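Local coordinates for protein NADH:ubiquinone oxidoreductase, Na translocating, F subunit (Porphyromonas gingivalis, PDB 2R6H) that binds flavin-adenine dinucleotide in a ferredoxin-reductase-like module that joins an antiparallel beta-barrel domain to a nucleotide-binding domain, at residues A[14-19]-A[132-137]; A[104-108]-A[129-133]; A[107-111]-A[123-127]. All coordinates share one frame; numbering follows the deposited sequence.

Contact 1 of 3, residues A[14-19]-A[132-137]; sequences VLSNKN and IFSLKP
Ile132 O lies 3.1 Å from Asn17 ND2 of the strand. The same oxygen closes a type I turn that runs from Ile132 to Leu135, where it accepts a backbone hydrogen bond of 2.8 Å from Leu135 N. At Phe133 the contact is looser. OD1 of Asn19 stands obliquely to the ring, 4.3 Å from Phe133 CE2, and its polar partner is Lys25 NZ on the adjoining strand. Past the turn, Leu135 O takes the hydrogen bond that crosses the contact, from Asn17 ND2 at 3.2 Å. It is bent, with 141° at the hydrogen, and the donor sits 30° out of the carbonyl plane. Asn17 can deliver this amide because its CG lies roughly anti to the backbone N (chi1 -152°), which carries ND2 toward Leu135 O. This is a loop from the flavin-binding beta barrel of ferredoxin-reductase-like proteins: it follows helix 127-132 and leads into strand 140-147, which pairs antiparallel with strand 9-19. The Leu135 side chain turns to the apolar interior, with CD1 4.4 Å from Val14 CG2, and Phe27 and Val141 touch both residues. Lys136 directs its side chain away from the strand and takes part through its backbone, Lys136 O lying 3.7 Å from Val14 CB, while its N is bonded to Asp139 OD2. Pro137 approaches two strand carbonyls through carbon atoms. Its CA makes a CH...O contact of 3.2 Å with Val14 O, and its ring carbon CB rests 3.5 Å from Leu15 O. That ring lies on the exposed side, beside a classic beta bulge, where Leu15 and Ser16 pair with the single residue Val28.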
loop_
_atom_site.group_PDB
_atom_site.type_symbol
_atom_site.label_atom_id
_atom_site.label_comp_id
_atom_site.label_asym_id
_atom_site.label_seq_id
_atom_site.Cartn_x
_atom_site.Cartn_y
_atom_site.Cartn_z
ATOM N N VAL A 14 17.098 3.978 -9.436
ATOM C CA VAL A 14 15.842 3.276 -9.666
ATOM C C VAL A 14 16.067 1.981 -10.440
ATOM O O VAL A 14 16.515 2.003 -11.587
ATOM C CB VAL A 14 14.836 4.153 -10.434
ATOM C CG1 VAL A 14 13.491 3.452 -10.538
ATOM C CG2 VAL A 14 14.689 5.508 -9.755
ATOM N N LEU A 15 15.754 0.856 -9.806
ATOM C CA LEU A 15 15.836 -0.442 -10.465
ATOM C C LEU A 15 14.604 -0.703 -11.325
ATOM O O LEU A 15 14.719 -1.027 -12.507
ATOM C CB LEU A 15 16.000 -1.558 -9.431
ATOM C CG LEU A 15 17.278 -1.520 -8.590
ATOM C CD1 LEU A 15 17.323 -2.696 -7.627
ATOM C CD2 LEU A 15 18.510 -1.506 -9.483
ATOM N N SER A 16 13.428 -0.559 -10.725
ATOM C CA SER A 16 12.186 -0.984 -11.360
ATOM C C SER A 16 11.034 -0.052 -10.999
ATOM O O SER A 16 10.741 0.161 -9.823
ATOM C CB SER A 16 11.845 -2.421 -10.961
ATOM O OG SER A 16 10.752 -2.914 -11.715
ATOM N N ASN A 17 10.385 0.501 -12.018
ATOM C CA ASN A 17 9.122 1.204 -11.831
ATOM C C ASN A 17 8.034 0.695 -12.770
ATOM O O ASN A 17 7.644 1.382 -13.714
ATOM C CB ASN A 17 9.315 2.711 -12.017
ATOM C CG ASN A 17 8.316 3.528 -11.223
ATOM O OD1 ASN A 17 7.980 3.189 -10.089
ATOM N ND2 ASN A 17 7.834 4.614 -11.817
ATOM N N LYS A 18 7.548 -0.513 -12.505
ATOM C CA LYS A 18 6.471 -1.096 -13.297
ATOM C C LYS A 18 5.150 -1.070 -12.534
ATOM O O LYS A 18 5.128 -1.187 -11.308
ATOM C CB LYS A 18 6.818 -2.530 -13.699
ATOM C CG LYS A 18 7.442 -2.654 -15.080
ATOM C CD LYS A 18 8.378 -3.848 -15.158
ATOM C CE LYS A 18 7.607 -5.145 -15.342
ATOM N NZ LYS A 18 8.510 -6.328 -15.390
ATOM N N ASN A 19 4.053 -0.917 -13.267
ATOM C CA ASN A 19 2.722 -0.980 -12.675
ATOM C C ASN A 19 2.439 -2.334 -12.033
ATOM O O ASN A 19 2.740 -3.380 -12.609
ATOM C CB ASN A 19 1.654 -0.661 -13.723
ATOM C CG ASN A 19 1.280 0.808 -13.748
ATOM O OD1 ASN A 19 2.059 1.651 -14.189
ATOM N ND2 ASN A 19 0.081 1.121 -13.271
ATOM N N ILE A 132 7.167 10.566 -9.287
ATOM C CA ILE A 132 7.622 9.189 -9.157
ATOM C C ILE A 132 7.160 8.357 -10.344
ATOM O O ILE A 132 7.942 7.609 -10.927
ATOM C CB ILE A 132 7.142 8.550 -7.852
ATOM C CG1 ILE A 132 7.866 9.205 -6.671
ATOM C CG2 ILE A 132 7.407 7.064 -7.883
ATOM C CD1 ILE A 132 7.157 9.065 -5.346
ATOM N N PHE A 133 5.897 8.505 -10.718
ATOM C CA PHE A 133 5.371 7.764 -11.850
ATOM C C PHE A 133 6.111 8.015 -13.154
ATOM O O PHE A 133 6.021 7.221 -14.089
ATOM C CB PHE A 133 3.888 8.044 -12.039
ATOM C CG PHE A 133 3.012 6.975 -11.484
ATOM C CD1 PHE A 133 2.989 6.715 -10.125
ATOM C CD2 PHE A 133 2.224 6.215 -12.319
ATOM C CE1 PHE A 133 2.196 5.727 -9.611
ATOM C CE2 PHE A 133 1.425 5.217 -11.805
ATOM C CZ PHE A 133 1.411 4.977 -10.451
ATOM N N SER A 134 6.841 9.114 -13.240
ATOM C CA SER A 134 7.546 9.397 -14.473
ATOM C C SER A 134 8.918 8.740 -14.463
ATOM O O SER A 134 9.610 8.741 -15.474
ATOM C CB SER A 134 7.703 10.890 -14.650
ATOM O OG SER A 134 8.666 11.345 -13.729
ATOM N N LEU A 135 9.303 8.161 -13.329
ATOM C CA LEU A 135 10.663 7.648 -13.156
ATOM C C LEU A 135 10.932 6.311 -13.826
ATOM O O LEU A 135 10.055 5.450 -13.928
ATOM C CB LEU A 135 11.012 7.532 -11.687
ATOM C CG LEU A 135 11.110 8.852 -10.953
ATOM C CD1 LEU A 135 11.581 8.573 -9.547
ATOM C CD2 LEU A 135 12.051 9.794 -11.680
ATOM N N LYS A 136 12.174 6.126 -14.248
ATOM C CA LYS A 136 12.499 5.011 -15.107
ATOM C C LYS A 136 13.791 4.387 -14.633
ATOM O O LYS A 136 14.593 5.053 -13.983
ATOM C CB LYS A 136 12.638 5.520 -16.538
ATOM C CG LYS A 136 11.707 4.855 -17.538
ATOM C CD LYS A 136 11.585 5.708 -18.792
ATOM C CE LYS A 136 11.594 4.858 -20.066
ATOM N NZ LYS A 136 12.137 5.607 -21.251
ATOM N N PRO A 137 13.993 3.096 -14.941
ATOM C CA PRO A 137 15.229 2.419 -14.532
ATOM C C PRO A 137 16.434 3.230 -14.985
ATOM O O PRO A 137 16.514 3.607 -16.160
ATOM C CB PRO A 137 15.170 1.083 -15.275
ATOM C CG PRO A 137 13.724 0.849 -15.514
ATOM C CD PRO A 137 13.112 2.213 -15.722
#

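Contact 2 of 3, residues A[104-108]-A[129-133]; sequences NVRIA and SSYIF. With FAD (flavin-adenine dinucleotide), chain H.
Ile107 and Ser129 owe their meeting to two torsions. In Ile107, CG1 is anti to the backbone N (chi1 -176°) and reaches the helix, where CD1 lies against Ser129 O and the Ser130 backbone and also over the near part of the Phe133 ring. In Ser129, OG is turned in between its own N and carbonyl carbon (chi1 66°), which brings it up to the backbone of Ala108. The resulting hydrogen bond from Ala108 N to Ser129 OG measures 2.8 Å and is nearly straight, 170° at the hydrogen. The hydroxyl in turn donates to FAD O2P at 2.9 Å, and Ser129 N grips the same oxygen at 2.6 Å. One serine thus ties the loop after strand 100-106, the first turn of helix 127-132 and the phosphate together.

Ile107 lies over one face of the Phe133 ring. A CH-pi contact places Ile107 CB 3.6 Å from the ring centroid, offset toward the rim, while Val105 O sits at the ring edge, in plane, 3.2 Å from Phe133 CE1. Val105 divides its branches: CG1 fills the angle between Ser129 CB and Phe133, and CG2 meets Ile132 CG2 at 4.0 Å, with Phe27 and Tyr89 also touching this pair.

On the strand, the backbone reads the flavin ring: FAD N3 donates to Asn104 O at 2.8 Å, and Arg106 N donates to FAD O2. The bonds of Ser129 to O2P set that phosphate at the N-terminal end of helix 127-132, whose dipole would probably help offset its charge. With Ser128 N and Arg87, Ala88, Tyr89 and Ser90 also bonded to FAD, the arrangement is that of the FAD site of ferredoxin-reductase-like barrels, where an R-x-Y-S strand and a glycine- and serine-containing helix start hold the cofactor.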
loop_
_atom_site.group_PDB
_atom_site.type_symbol
_atom_site.label_atom_id
_atom_site.label_comp_id
_atom_site.label_asym_id
_atom_site.label_seq_id
_atom_site.Cartn_x
_atom_site.Cartn_y
_atom_site.Cartn_z
ATOM N N ASN A 104 5.399 1.213 -2.722
ATOM C CA ASN A 104 4.156 1.126 -3.473
ATOM C C ASN A 104 3.560 2.503 -3.597
ATOM O O ASN A 104 3.132 3.069 -2.604
ATOM C CB ASN A 104 3.145 0.255 -2.746
ATOM C CG ASN A 104 3.545 -1.177 -2.704
ATOM O OD1 ASN A 104 4.550 -1.574 -3.301
ATOM N ND2 ASN A 104 2.766 -1.979 -1.992
ATOM N N VAL A 105 3.499 3.039 -4.808
ATOM C CA VAL A 105 3.024 4.399 -4.982
ATOM C C VAL A 105 1.714 4.497 -5.733
ATOM O O VAL A 105 1.635 4.096 -6.889
ATOM C CB VAL A 105 4.046 5.213 -5.723
ATOM C CG1 VAL A 105 3.613 6.644 -5.782
ATOM C CG2 VAL A 105 5.360 5.106 -5.019
ATOM N N ARG A 106 0.690 5.029 -5.065
ATOM C CA ARG A 106 -0.596 5.336 -5.683
ATOM C C ARG A 106 -0.499 6.693 -6.376
ATOM O O ARG A 106 -0.205 7.709 -5.741
ATOM C CB ARG A 106 -1.683 5.376 -4.603
ATOM C CG ARG A 106 -3.083 5.833 -5.044
ATOM C CD ARG A 106 -3.808 4.711 -5.764
ATOM N NE ARG A 106 -5.270 4.790 -5.722
ATOM C CZ ARG A 106 -6.019 5.410 -6.636
ATOM N NH1 ARG A 106 -5.440 6.036 -7.662
ATOM N NH2 ARG A 106 -7.349 5.419 -6.520
ATOM N N ILE A 107 -0.729 6.717 -7.683
ATOM C CA ILE A 107 -0.747 7.981 -8.418
ATOM C C ILE A 107 -1.962 8.828 -8.014
ATOM O O ILE A 107 -3.118 8.421 -8.191
ATOM C CB ILE A 107 -0.767 7.742 -9.927
ATOM C CG1 ILE A 107 -0.695 9.062 -10.662
ATOM C CG2 ILE A 107 -2.020 7.009 -10.331
ATOM C CD1 ILE A 107 0.650 9.669 -10.657
ATOM N N ALA A 108 -1.707 10.004 -7.454
ATOM C CA ALA A 108 -2.786 10.811 -6.905
ATOM C C ALA A 108 -3.461 11.619 -7.998
ATOM O O ALA A 108 -3.183 12.813 -8.147
ATOM C CB ALA A 108 -2.266 11.712 -5.837
ATOM N N SER A 129 3.485 11.915 -6.247
ATOM C CA SER A 129 3.158 10.694 -6.954
ATOM C C SER A 129 3.378 10.866 -8.469
ATOM O O SER A 129 3.896 9.963 -9.122
ATOM C CB SER A 129 1.735 10.251 -6.640
ATOM O OG SER A 129 0.810 11.186 -7.154
ATOM N N SER A 130 3.021 12.033 -9.011
ATOM C CA SER A 130 3.138 12.279 -10.448
ATOM C C SER A 130 4.583 12.248 -10.909
ATOM O O SER A 130 4.848 11.844 -12.035
ATOM C CB SER A 130 2.499 13.608 -10.864
ATOM O OG SER A 130 1.111 13.630 -10.594
ATOM N N TYR A 131 5.515 12.673 -10.058
ATOM C CA TYR A 131 6.931 12.680 -10.433
ATOM C C TYR A 131 7.451 11.263 -10.380
ATOM O O TYR A 131 8.093 10.803 -11.320
ATOM C CB TYR A 131 7.778 13.597 -9.534
ATOM C CG TYR A 131 9.277 13.522 -9.796
ATOM C CD1 TYR A 131 9.841 14.080 -10.943
ATOM C CD2 TYR A 131 10.132 12.902 -8.895
ATOM C CE1 TYR A 131 11.212 14.018 -11.182
ATOM C CE2 TYR A 131 11.508 12.831 -9.127
ATOM C CZ TYR A 131 12.042 13.392 -10.265
ATOM O OH TYR A 131 13.400 13.310 -10.482
ATOM N N ILE A 132 7.167 10.566 -9.287
ATOM C CA ILE A 132 7.622 9.189 -9.157
ATOM C C ILE A 132 7.160 8.357 -10.344
ATOM O O ILE A 132 7.942 7.609 -10.927
ATOM C CB ILE A 132 7.142 8.550 -7.852
ATOM C CG1 ILE A 132 7.866 9.205 -6.671
ATOM C CG2 ILE A 132 7.407 7.064 -7.883
ATOM C CD1 ILE A 132 7.157 9.065 -5.346
ATOM N N PHE A 133 5.897 8.505 -10.718
ATOM C CA PHE A 133 5.371 7.764 -11.850
ATOM C C PHE A 133 6.111 8.015 -13.154
ATOM O O PHE A 133 6.021 7.221 -14.089
ATOM C CB PHE A 133 3.888 8.044 -12.039
ATOM C CG PHE A 133 3.012 6.975 -11.484
ATOM C CD1 PHE A 133 2.989 6.715 -10.125
ATOM C CD2 PHE A 133 2.224 6.215 -12.319
ATOM C CE1 PHE A 133 2.196 5.727 -9.611
ATOM C CE2 PHE A 133 1.425 5.217 -11.805
ATOM C CZ PHE A 133 1.411 4.977 -10.451
HETATM P PA FAD H . -0.429 15.979 -3.454
HETATM O O1A FAD H . -0.046 15.988 -1.978
HETATM O O2A FAD H . 0.132 17.155 -4.259
HETATM O O5B FAD H . -2.044 15.926 -3.624
HETATM C C5B FAD H . -2.781 14.799 -3.175
HETATM C C4B FAD H . -4.152 14.762 -3.839
HETATM O O4B FAD H . -4.871 15.938 -3.520
HETATM C C3B FAD H . -4.052 14.692 -5.355
HETATM O O3B FAD H . -4.893 13.662 -5.811
HETATM C C2B FAD H . -4.568 16.023 -5.860
HETATM O O2B FAD H . -5.332 15.839 -7.031
HETATM C C1B FAD H . -5.436 16.499 -4.698
HETATM N N9A FAD H . -5.579 17.979 -4.603
HETATM C C8A FAD H . -4.591 18.941 -4.633
HETATM N N7A FAD H . -5.169 20.164 -4.508
HETATM C C5A FAD H . -6.516 20.002 -4.395
HETATM C C6A FAD H . -7.583 20.901 -4.245
HETATM N N6A FAD H . -7.372 22.217 -4.275
HETATM N N1A FAD H . -8.883 20.421 -4.154
HETATM C C2A FAD H . -9.132 19.058 -4.210
HETATM N N3A FAD H . -8.075 18.170 -4.358
HETATM C C4A FAD H . -6.789 18.632 -4.452
HETATM N N1 FAD H . 1.412 6.887 -0.214
HETATM C C2 FAD H . 1.694 5.801 -1.001
HETATM O O2 FAD H . 1.247 5.782 -2.140
HETATM N N3 FAD H . 2.466 4.762 -0.503
HETATM C C4 FAD H . 2.971 4.799 0.795
HETATM O O4 FAD H . 3.670 3.899 1.291
HETATM C C4X FAD H . 2.680 5.903 1.577
HETATM N N5 FAD H . 3.176 5.950 2.861
HETATM C C5X FAD H . 2.875 7.046 3.645
HETATM C C6 FAD H . 3.368 7.080 4.945
HETATM C C7 FAD H . 3.099 8.166 5.770
HETATM C C7M FAD H . 3.658 8.165 7.168
HETATM C C8 FAD H . 2.324 9.219 5.278
HETATM C C8M FAD H . 2.013 10.395 6.144
HETATM C C9 FAD H . 1.832 9.175 3.979
HETATM C C9A FAD H . 2.101 8.094 3.152
HETATM N N10 FAD H . 1.609 8.041 1.857
HETATM C C10 FAD H . 1.897 6.946 1.075
HETATM C "C1'" FAD H . 0.947 9.211 1.193
HETATM C "C2'" FAD H . 2.005 9.982 0.422
HETATM O "O2'" FAD H . 2.967 10.464 1.328
HETATM C "C3'" FAD H . 1.422 11.161 -0.349
HETATM O "O3'" FAD H . 0.480 11.864 0.428
HETATM C "C4'" FAD H . 0.806 10.666 -1.644
HETATM O "O4'" FAD H . 1.870 10.239 -2.452
HETATM C "C5'" FAD H . 0.075 11.780 -2.372
HETATM O "O5'" FAD H . 0.882 12.934 -2.334
HETATM P P FAD H . 1.236 13.709 -3.698
HETATM O O1P FAD H . 2.383 14.665 -3.475
HETATM O O2P FAD H . 1.514 12.716 -4.797
HETATM O O3P FAD H . -0.094 14.514 -4.050
#

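Contact 3 of 3, residues A[107-111]-A[123-127]; sequences IATPP and IKPGI. With FAD (flavin-adenine dinucleotide), chain H.
Gly126 N donates to Ala108 O at 2.9 Å, and this backbone hydrogen bond marks the tight end of the contact. An inverse gamma turn centred on Ala108, closed by Thr109 N bonding Ile107 O, sets the direction of the chain there. The two segments run nearly antiparallel, their end-to-end directions 159° apart. Next come the prolines: the rings of Pro110 and Pro125 meet at an angle, CG to CG 3.8 Å, both prolines buried, and Pro110 CG also lies 3.7 Å from Ile123 O.

Toward Pro111 and Ile123 the packing opens to solvent. Here Pro111 CD touches Ile123 CG2 at 3.7 Å, the two side chains roughly perpendicular. Ile123 packs against the FAD adenine, its CD1 3.7 Å from FAD N1A, with Pro111 CG beside the N3A end, and Lys124 turns its side chain outward.

Lys124 O accepts a hydrogen bond of 2.8 Å from ribose atom FAD O2B, and Ile127 N donates to the phosphate oxygen FAD O2A. Within this contact, then, polar recognition of ribose and phosphate appears to run through backbone N-H and C=O groups, while the adenine is met by hydrocarbon.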
loop_
_atom_site.group_PDB
_atom_site.type_symbol
_atom_site.label_atom_id
_atom_site.label_comp_id
_atom_site.label_asym_id
_atom_site.label_seq_id
_atom_site.Cartn_x
_atom_site.Cartn_y
_atom_site.Cartn_z
ATOM N N ILE A 107 -0.729 6.717 -7.683
ATOM C CA ILE A 107 -0.747 7.981 -8.418
ATOM C C ILE A 107 -1.962 8.828 -8.014
ATOM O O ILE A 107 -3.118 8.421 -8.191
ATOM C CB ILE A 107 -0.767 7.742 -9.927
ATOM C CG1 ILE A 107 -0.695 9.062 -10.662
ATOM C CG2 ILE A 107 -2.020 7.009 -10.331
ATOM C CD1 ILE A 107 0.650 9.669 -10.657
ATOM N N ALA A 108 -1.707 10.004 -7.454
ATOM C CA ALA A 108 -2.786 10.811 -6.905
ATOM C C ALA A 108 -3.461 11.619 -7.998
ATOM O O ALA A 108 -3.183 12.813 -8.147
ATOM C CB ALA A 108 -2.266 11.712 -5.837
ATOM N N THR A 109 -4.341 10.970 -8.762
ATOM C CA THR A 109 -5.152 11.658 -9.757
ATOM C C THR A 109 -6.070 12.626 -9.042
ATOM O O THR A 109 -6.437 12.399 -7.902
ATOM C CB THR A 109 -6.046 10.678 -10.510
ATOM O OG1 THR A 109 -7.001 10.127 -9.600
ATOM C CG2 THR A 109 -5.238 9.548 -11.092
ATOM N N PRO A 110 -6.464 13.704 -9.717
ATOM C CA PRO A 110 -7.398 14.667 -9.123
ATOM C C PRO A 110 -8.780 14.053 -8.924
ATOM O O PRO A 110 -9.003 12.905 -9.304
ATOM C CB PRO A 110 -7.474 15.782 -10.179
ATOM C CG PRO A 110 -6.292 15.577 -11.068
ATOM C CD PRO A 110 -6.037 14.104 -11.066
ATOM N N PRO A 111 -9.714 14.822 -8.345
ATOM C CA PRO A 111 -11.108 14.374 -8.190
ATOM C C PRO A 111 -11.854 14.336 -9.531
ATOM O O PRO A 111 -11.619 15.199 -10.378
ATOM C CB PRO A 111 -11.733 15.451 -7.283
ATOM C CG PRO A 111 -10.596 16.294 -6.791
ATOM C CD PRO A 111 -9.496 16.169 -7.789
ATOM N N ILE A 123 -7.698 21.658 -11.151
ATOM C CA ILE A 123 -7.142 21.043 -9.954
ATOM C C ILE A 123 -5.948 20.169 -10.312
ATOM O O ILE A 123 -6.049 19.279 -11.165
ATOM C CB ILE A 123 -8.180 20.201 -9.225
ATOM C CG1 ILE A 123 -9.133 21.105 -8.462
ATOM C CG2 ILE A 123 -7.504 19.256 -8.264
ATOM C CD1 ILE A 123 -10.088 20.340 -7.602
ATOM N N LYS A 124 -4.815 20.451 -9.665
ATOM C CA LYS A 124 -3.563 19.752 -9.928
ATOM C C LYS A 124 -3.578 18.328 -9.395
ATOM O O LYS A 124 -4.146 18.062 -8.339
ATOM C CB LYS A 124 -2.388 20.492 -9.288
ATOM C CG LYS A 124 -1.646 21.467 -10.188
ATOM C CD LYS A 124 -0.151 21.503 -9.823
ATOM C CE LYS A 124 0.343 22.920 -9.488
ATOM N NZ LYS A 124 0.287 23.900 -10.627
ATOM N N PRO A 125 -2.954 17.404 -10.138
ATOM C CA PRO A 125 -2.687 16.061 -9.613
ATOM C C PRO A 125 -1.607 16.146 -8.547
ATOM O O PRO A 125 -1.064 17.231 -8.313
ATOM C CB PRO A 125 -2.167 15.295 -10.833
ATOM C CG PRO A 125 -2.609 16.089 -12.016
ATOM C CD PRO A 125 -2.623 17.518 -11.566
ATOM N N GLY A 126 -1.305 15.016 -7.919
ATOM C CA GLY A 126 -0.330 14.958 -6.843
ATOM C C GLY A 126 1.090 15.213 -7.300
ATOM O O GLY A 126 1.630 14.440 -8.086
ATOM N N ILE A 127 1.705 16.286 -6.801
ATOM C CA ILE A 127 3.008 16.698 -7.314
ATOM C C ILE A 127 4.085 15.650 -7.049
ATOM O O ILE A 127 5.074 15.580 -7.765
ATOM C CB ILE A 127 3.468 18.099 -6.795
ATOM C CG1 ILE A 127 4.038 17.993 -5.395
ATOM C CG2 ILE A 127 2.352 19.129 -6.842
ATOM C CD1 ILE A 127 5.524 17.865 -5.395
HETATM P PA FAD H . -0.429 15.979 -3.454
HETATM O O1A FAD H . -0.046 15.988 -1.978
HETATM O O2A FAD H . 0.132 17.155 -4.259
HETATM O O5B FAD H . -2.044 15.926 -3.624
HETATM C C5B FAD H . -2.781 14.799 -3.175
HETATM C C4B FAD H . -4.152 14.762 -3.839
HETATM O O4B FAD H . -4.871 15.938 -3.520
HETATM C C3B FAD H . -4.052 14.692 -5.355
HETATM O O3B FAD H . -4.893 13.662 -5.811
HETATM C C2B FAD H . -4.568 16.023 -5.860
HETATM O O2B FAD H . -5.332 15.839 -7.031
HETATM C C1B FAD H . -5.436 16.499 -4.698
HETATM N N9A FAD H . -5.579 17.979 -4.603
HETATM C C8A FAD H . -4.591 18.941 -4.633
HETATM N N7A FAD H . -5.169 20.164 -4.508
HETATM C C5A FAD H . -6.516 20.002 -4.395
HETATM C C6A FAD H . -7.583 20.901 -4.245
HETATM N N6A FAD H . -7.372 22.217 -4.275
HETATM N N1A FAD H . -8.883 20.421 -4.154
HETATM C C2A FAD H . -9.132 19.058 -4.210
HETATM N N3A FAD H . -8.075 18.170 -4.358
HETATM C C4A FAD H . -6.789 18.632 -4.452
HETATM N N1 FAD H . 1.412 6.887 -0.214
HETATM C C2 FAD H . 1.694 5.801 -1.001
HETATM O O2 FAD H . 1.247 5.782 -2.140
HETATM N N3 FAD H . 2.466 4.762 -0.503
HETATM C C4 FAD H . 2.971 4.799 0.795
HETATM O O4 FAD H . 3.670 3.899 1.291
HETATM C C4X FAD H . 2.680 5.903 1.577
HETATM N N5 FAD H . 3.176 5.950 2.861
HETATM C C5X FAD H . 2.875 7.046 3.645
HETATM C C6 FAD H . 3.368 7.080 4.945
HETATM C C7 FAD H . 3.099 8.166 5.770
HETATM C C7M FAD H . 3.658 8.165 7.168
HETATM C C8 FAD H . 2.324 9.219 5.278
HETATM C C8M FAD H . 2.013 10.395 6.144
HETATM C C9 FAD H . 1.832 9.175 3.979
HETATM C C9A FAD H . 2.101 8.094 3.152
HETATM N N10 FAD H . 1.609 8.041 1.857
HETATM C C10 FAD H . 1.897 6.946 1.075
HETATM C "C1'" FAD H . 0.947 9.211 1.193
HETATM C "C2'" FAD H . 2.005 9.982 0.422
HETATM O "O2'" FAD H . 2.967 10.464 1.328
HETATM C "C3'" FAD H . 1.422 11.161 -0.349
HETATM O "O3'" FAD H . 0.480 11.864 0.428
HETATM C "C4'" FAD H . 0.806 10.666 -1.644
HETATM O "O4'" FAD H . 1.870 10.239 -2.452
HETATM C "C5'" FAD H . 0.075 11.780 -2.372
HETATM O "O5'" FAD H . 0.882 12.934 -2.334
HETATM P P FAD H . 1.236 13.709 -3.698
HETATM O O1P FAD H . 2.383 14.665 -3.475
HETATM O O2P FAD H . 1.514 12.716 -4.797
HETATM O O3P FAD H . -0.094 14.514 -4.050
#

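Overall arrangement
Contact 2 is the hub: it lies nearest the chain's centre and is largely buried, sharing Ile132 and Phe133 with contact 1 and Ile107 and Ala108 with contact 3. Contact 1 is also mostly buried, but it ends on an exposed proline and joins the loop after helix 127-132 to another strand of the same antiparallel sheet, with an asparagine amide as its polar link. Contact 3, farthest out and partly buried, pairs two loops. FAD touches contacts 2 and 3 mostly in different places, with Ala108 common to both: contact 2 meets the flavin ring and a phosphate, contact 3 the ribose, adenine and the other phosphate.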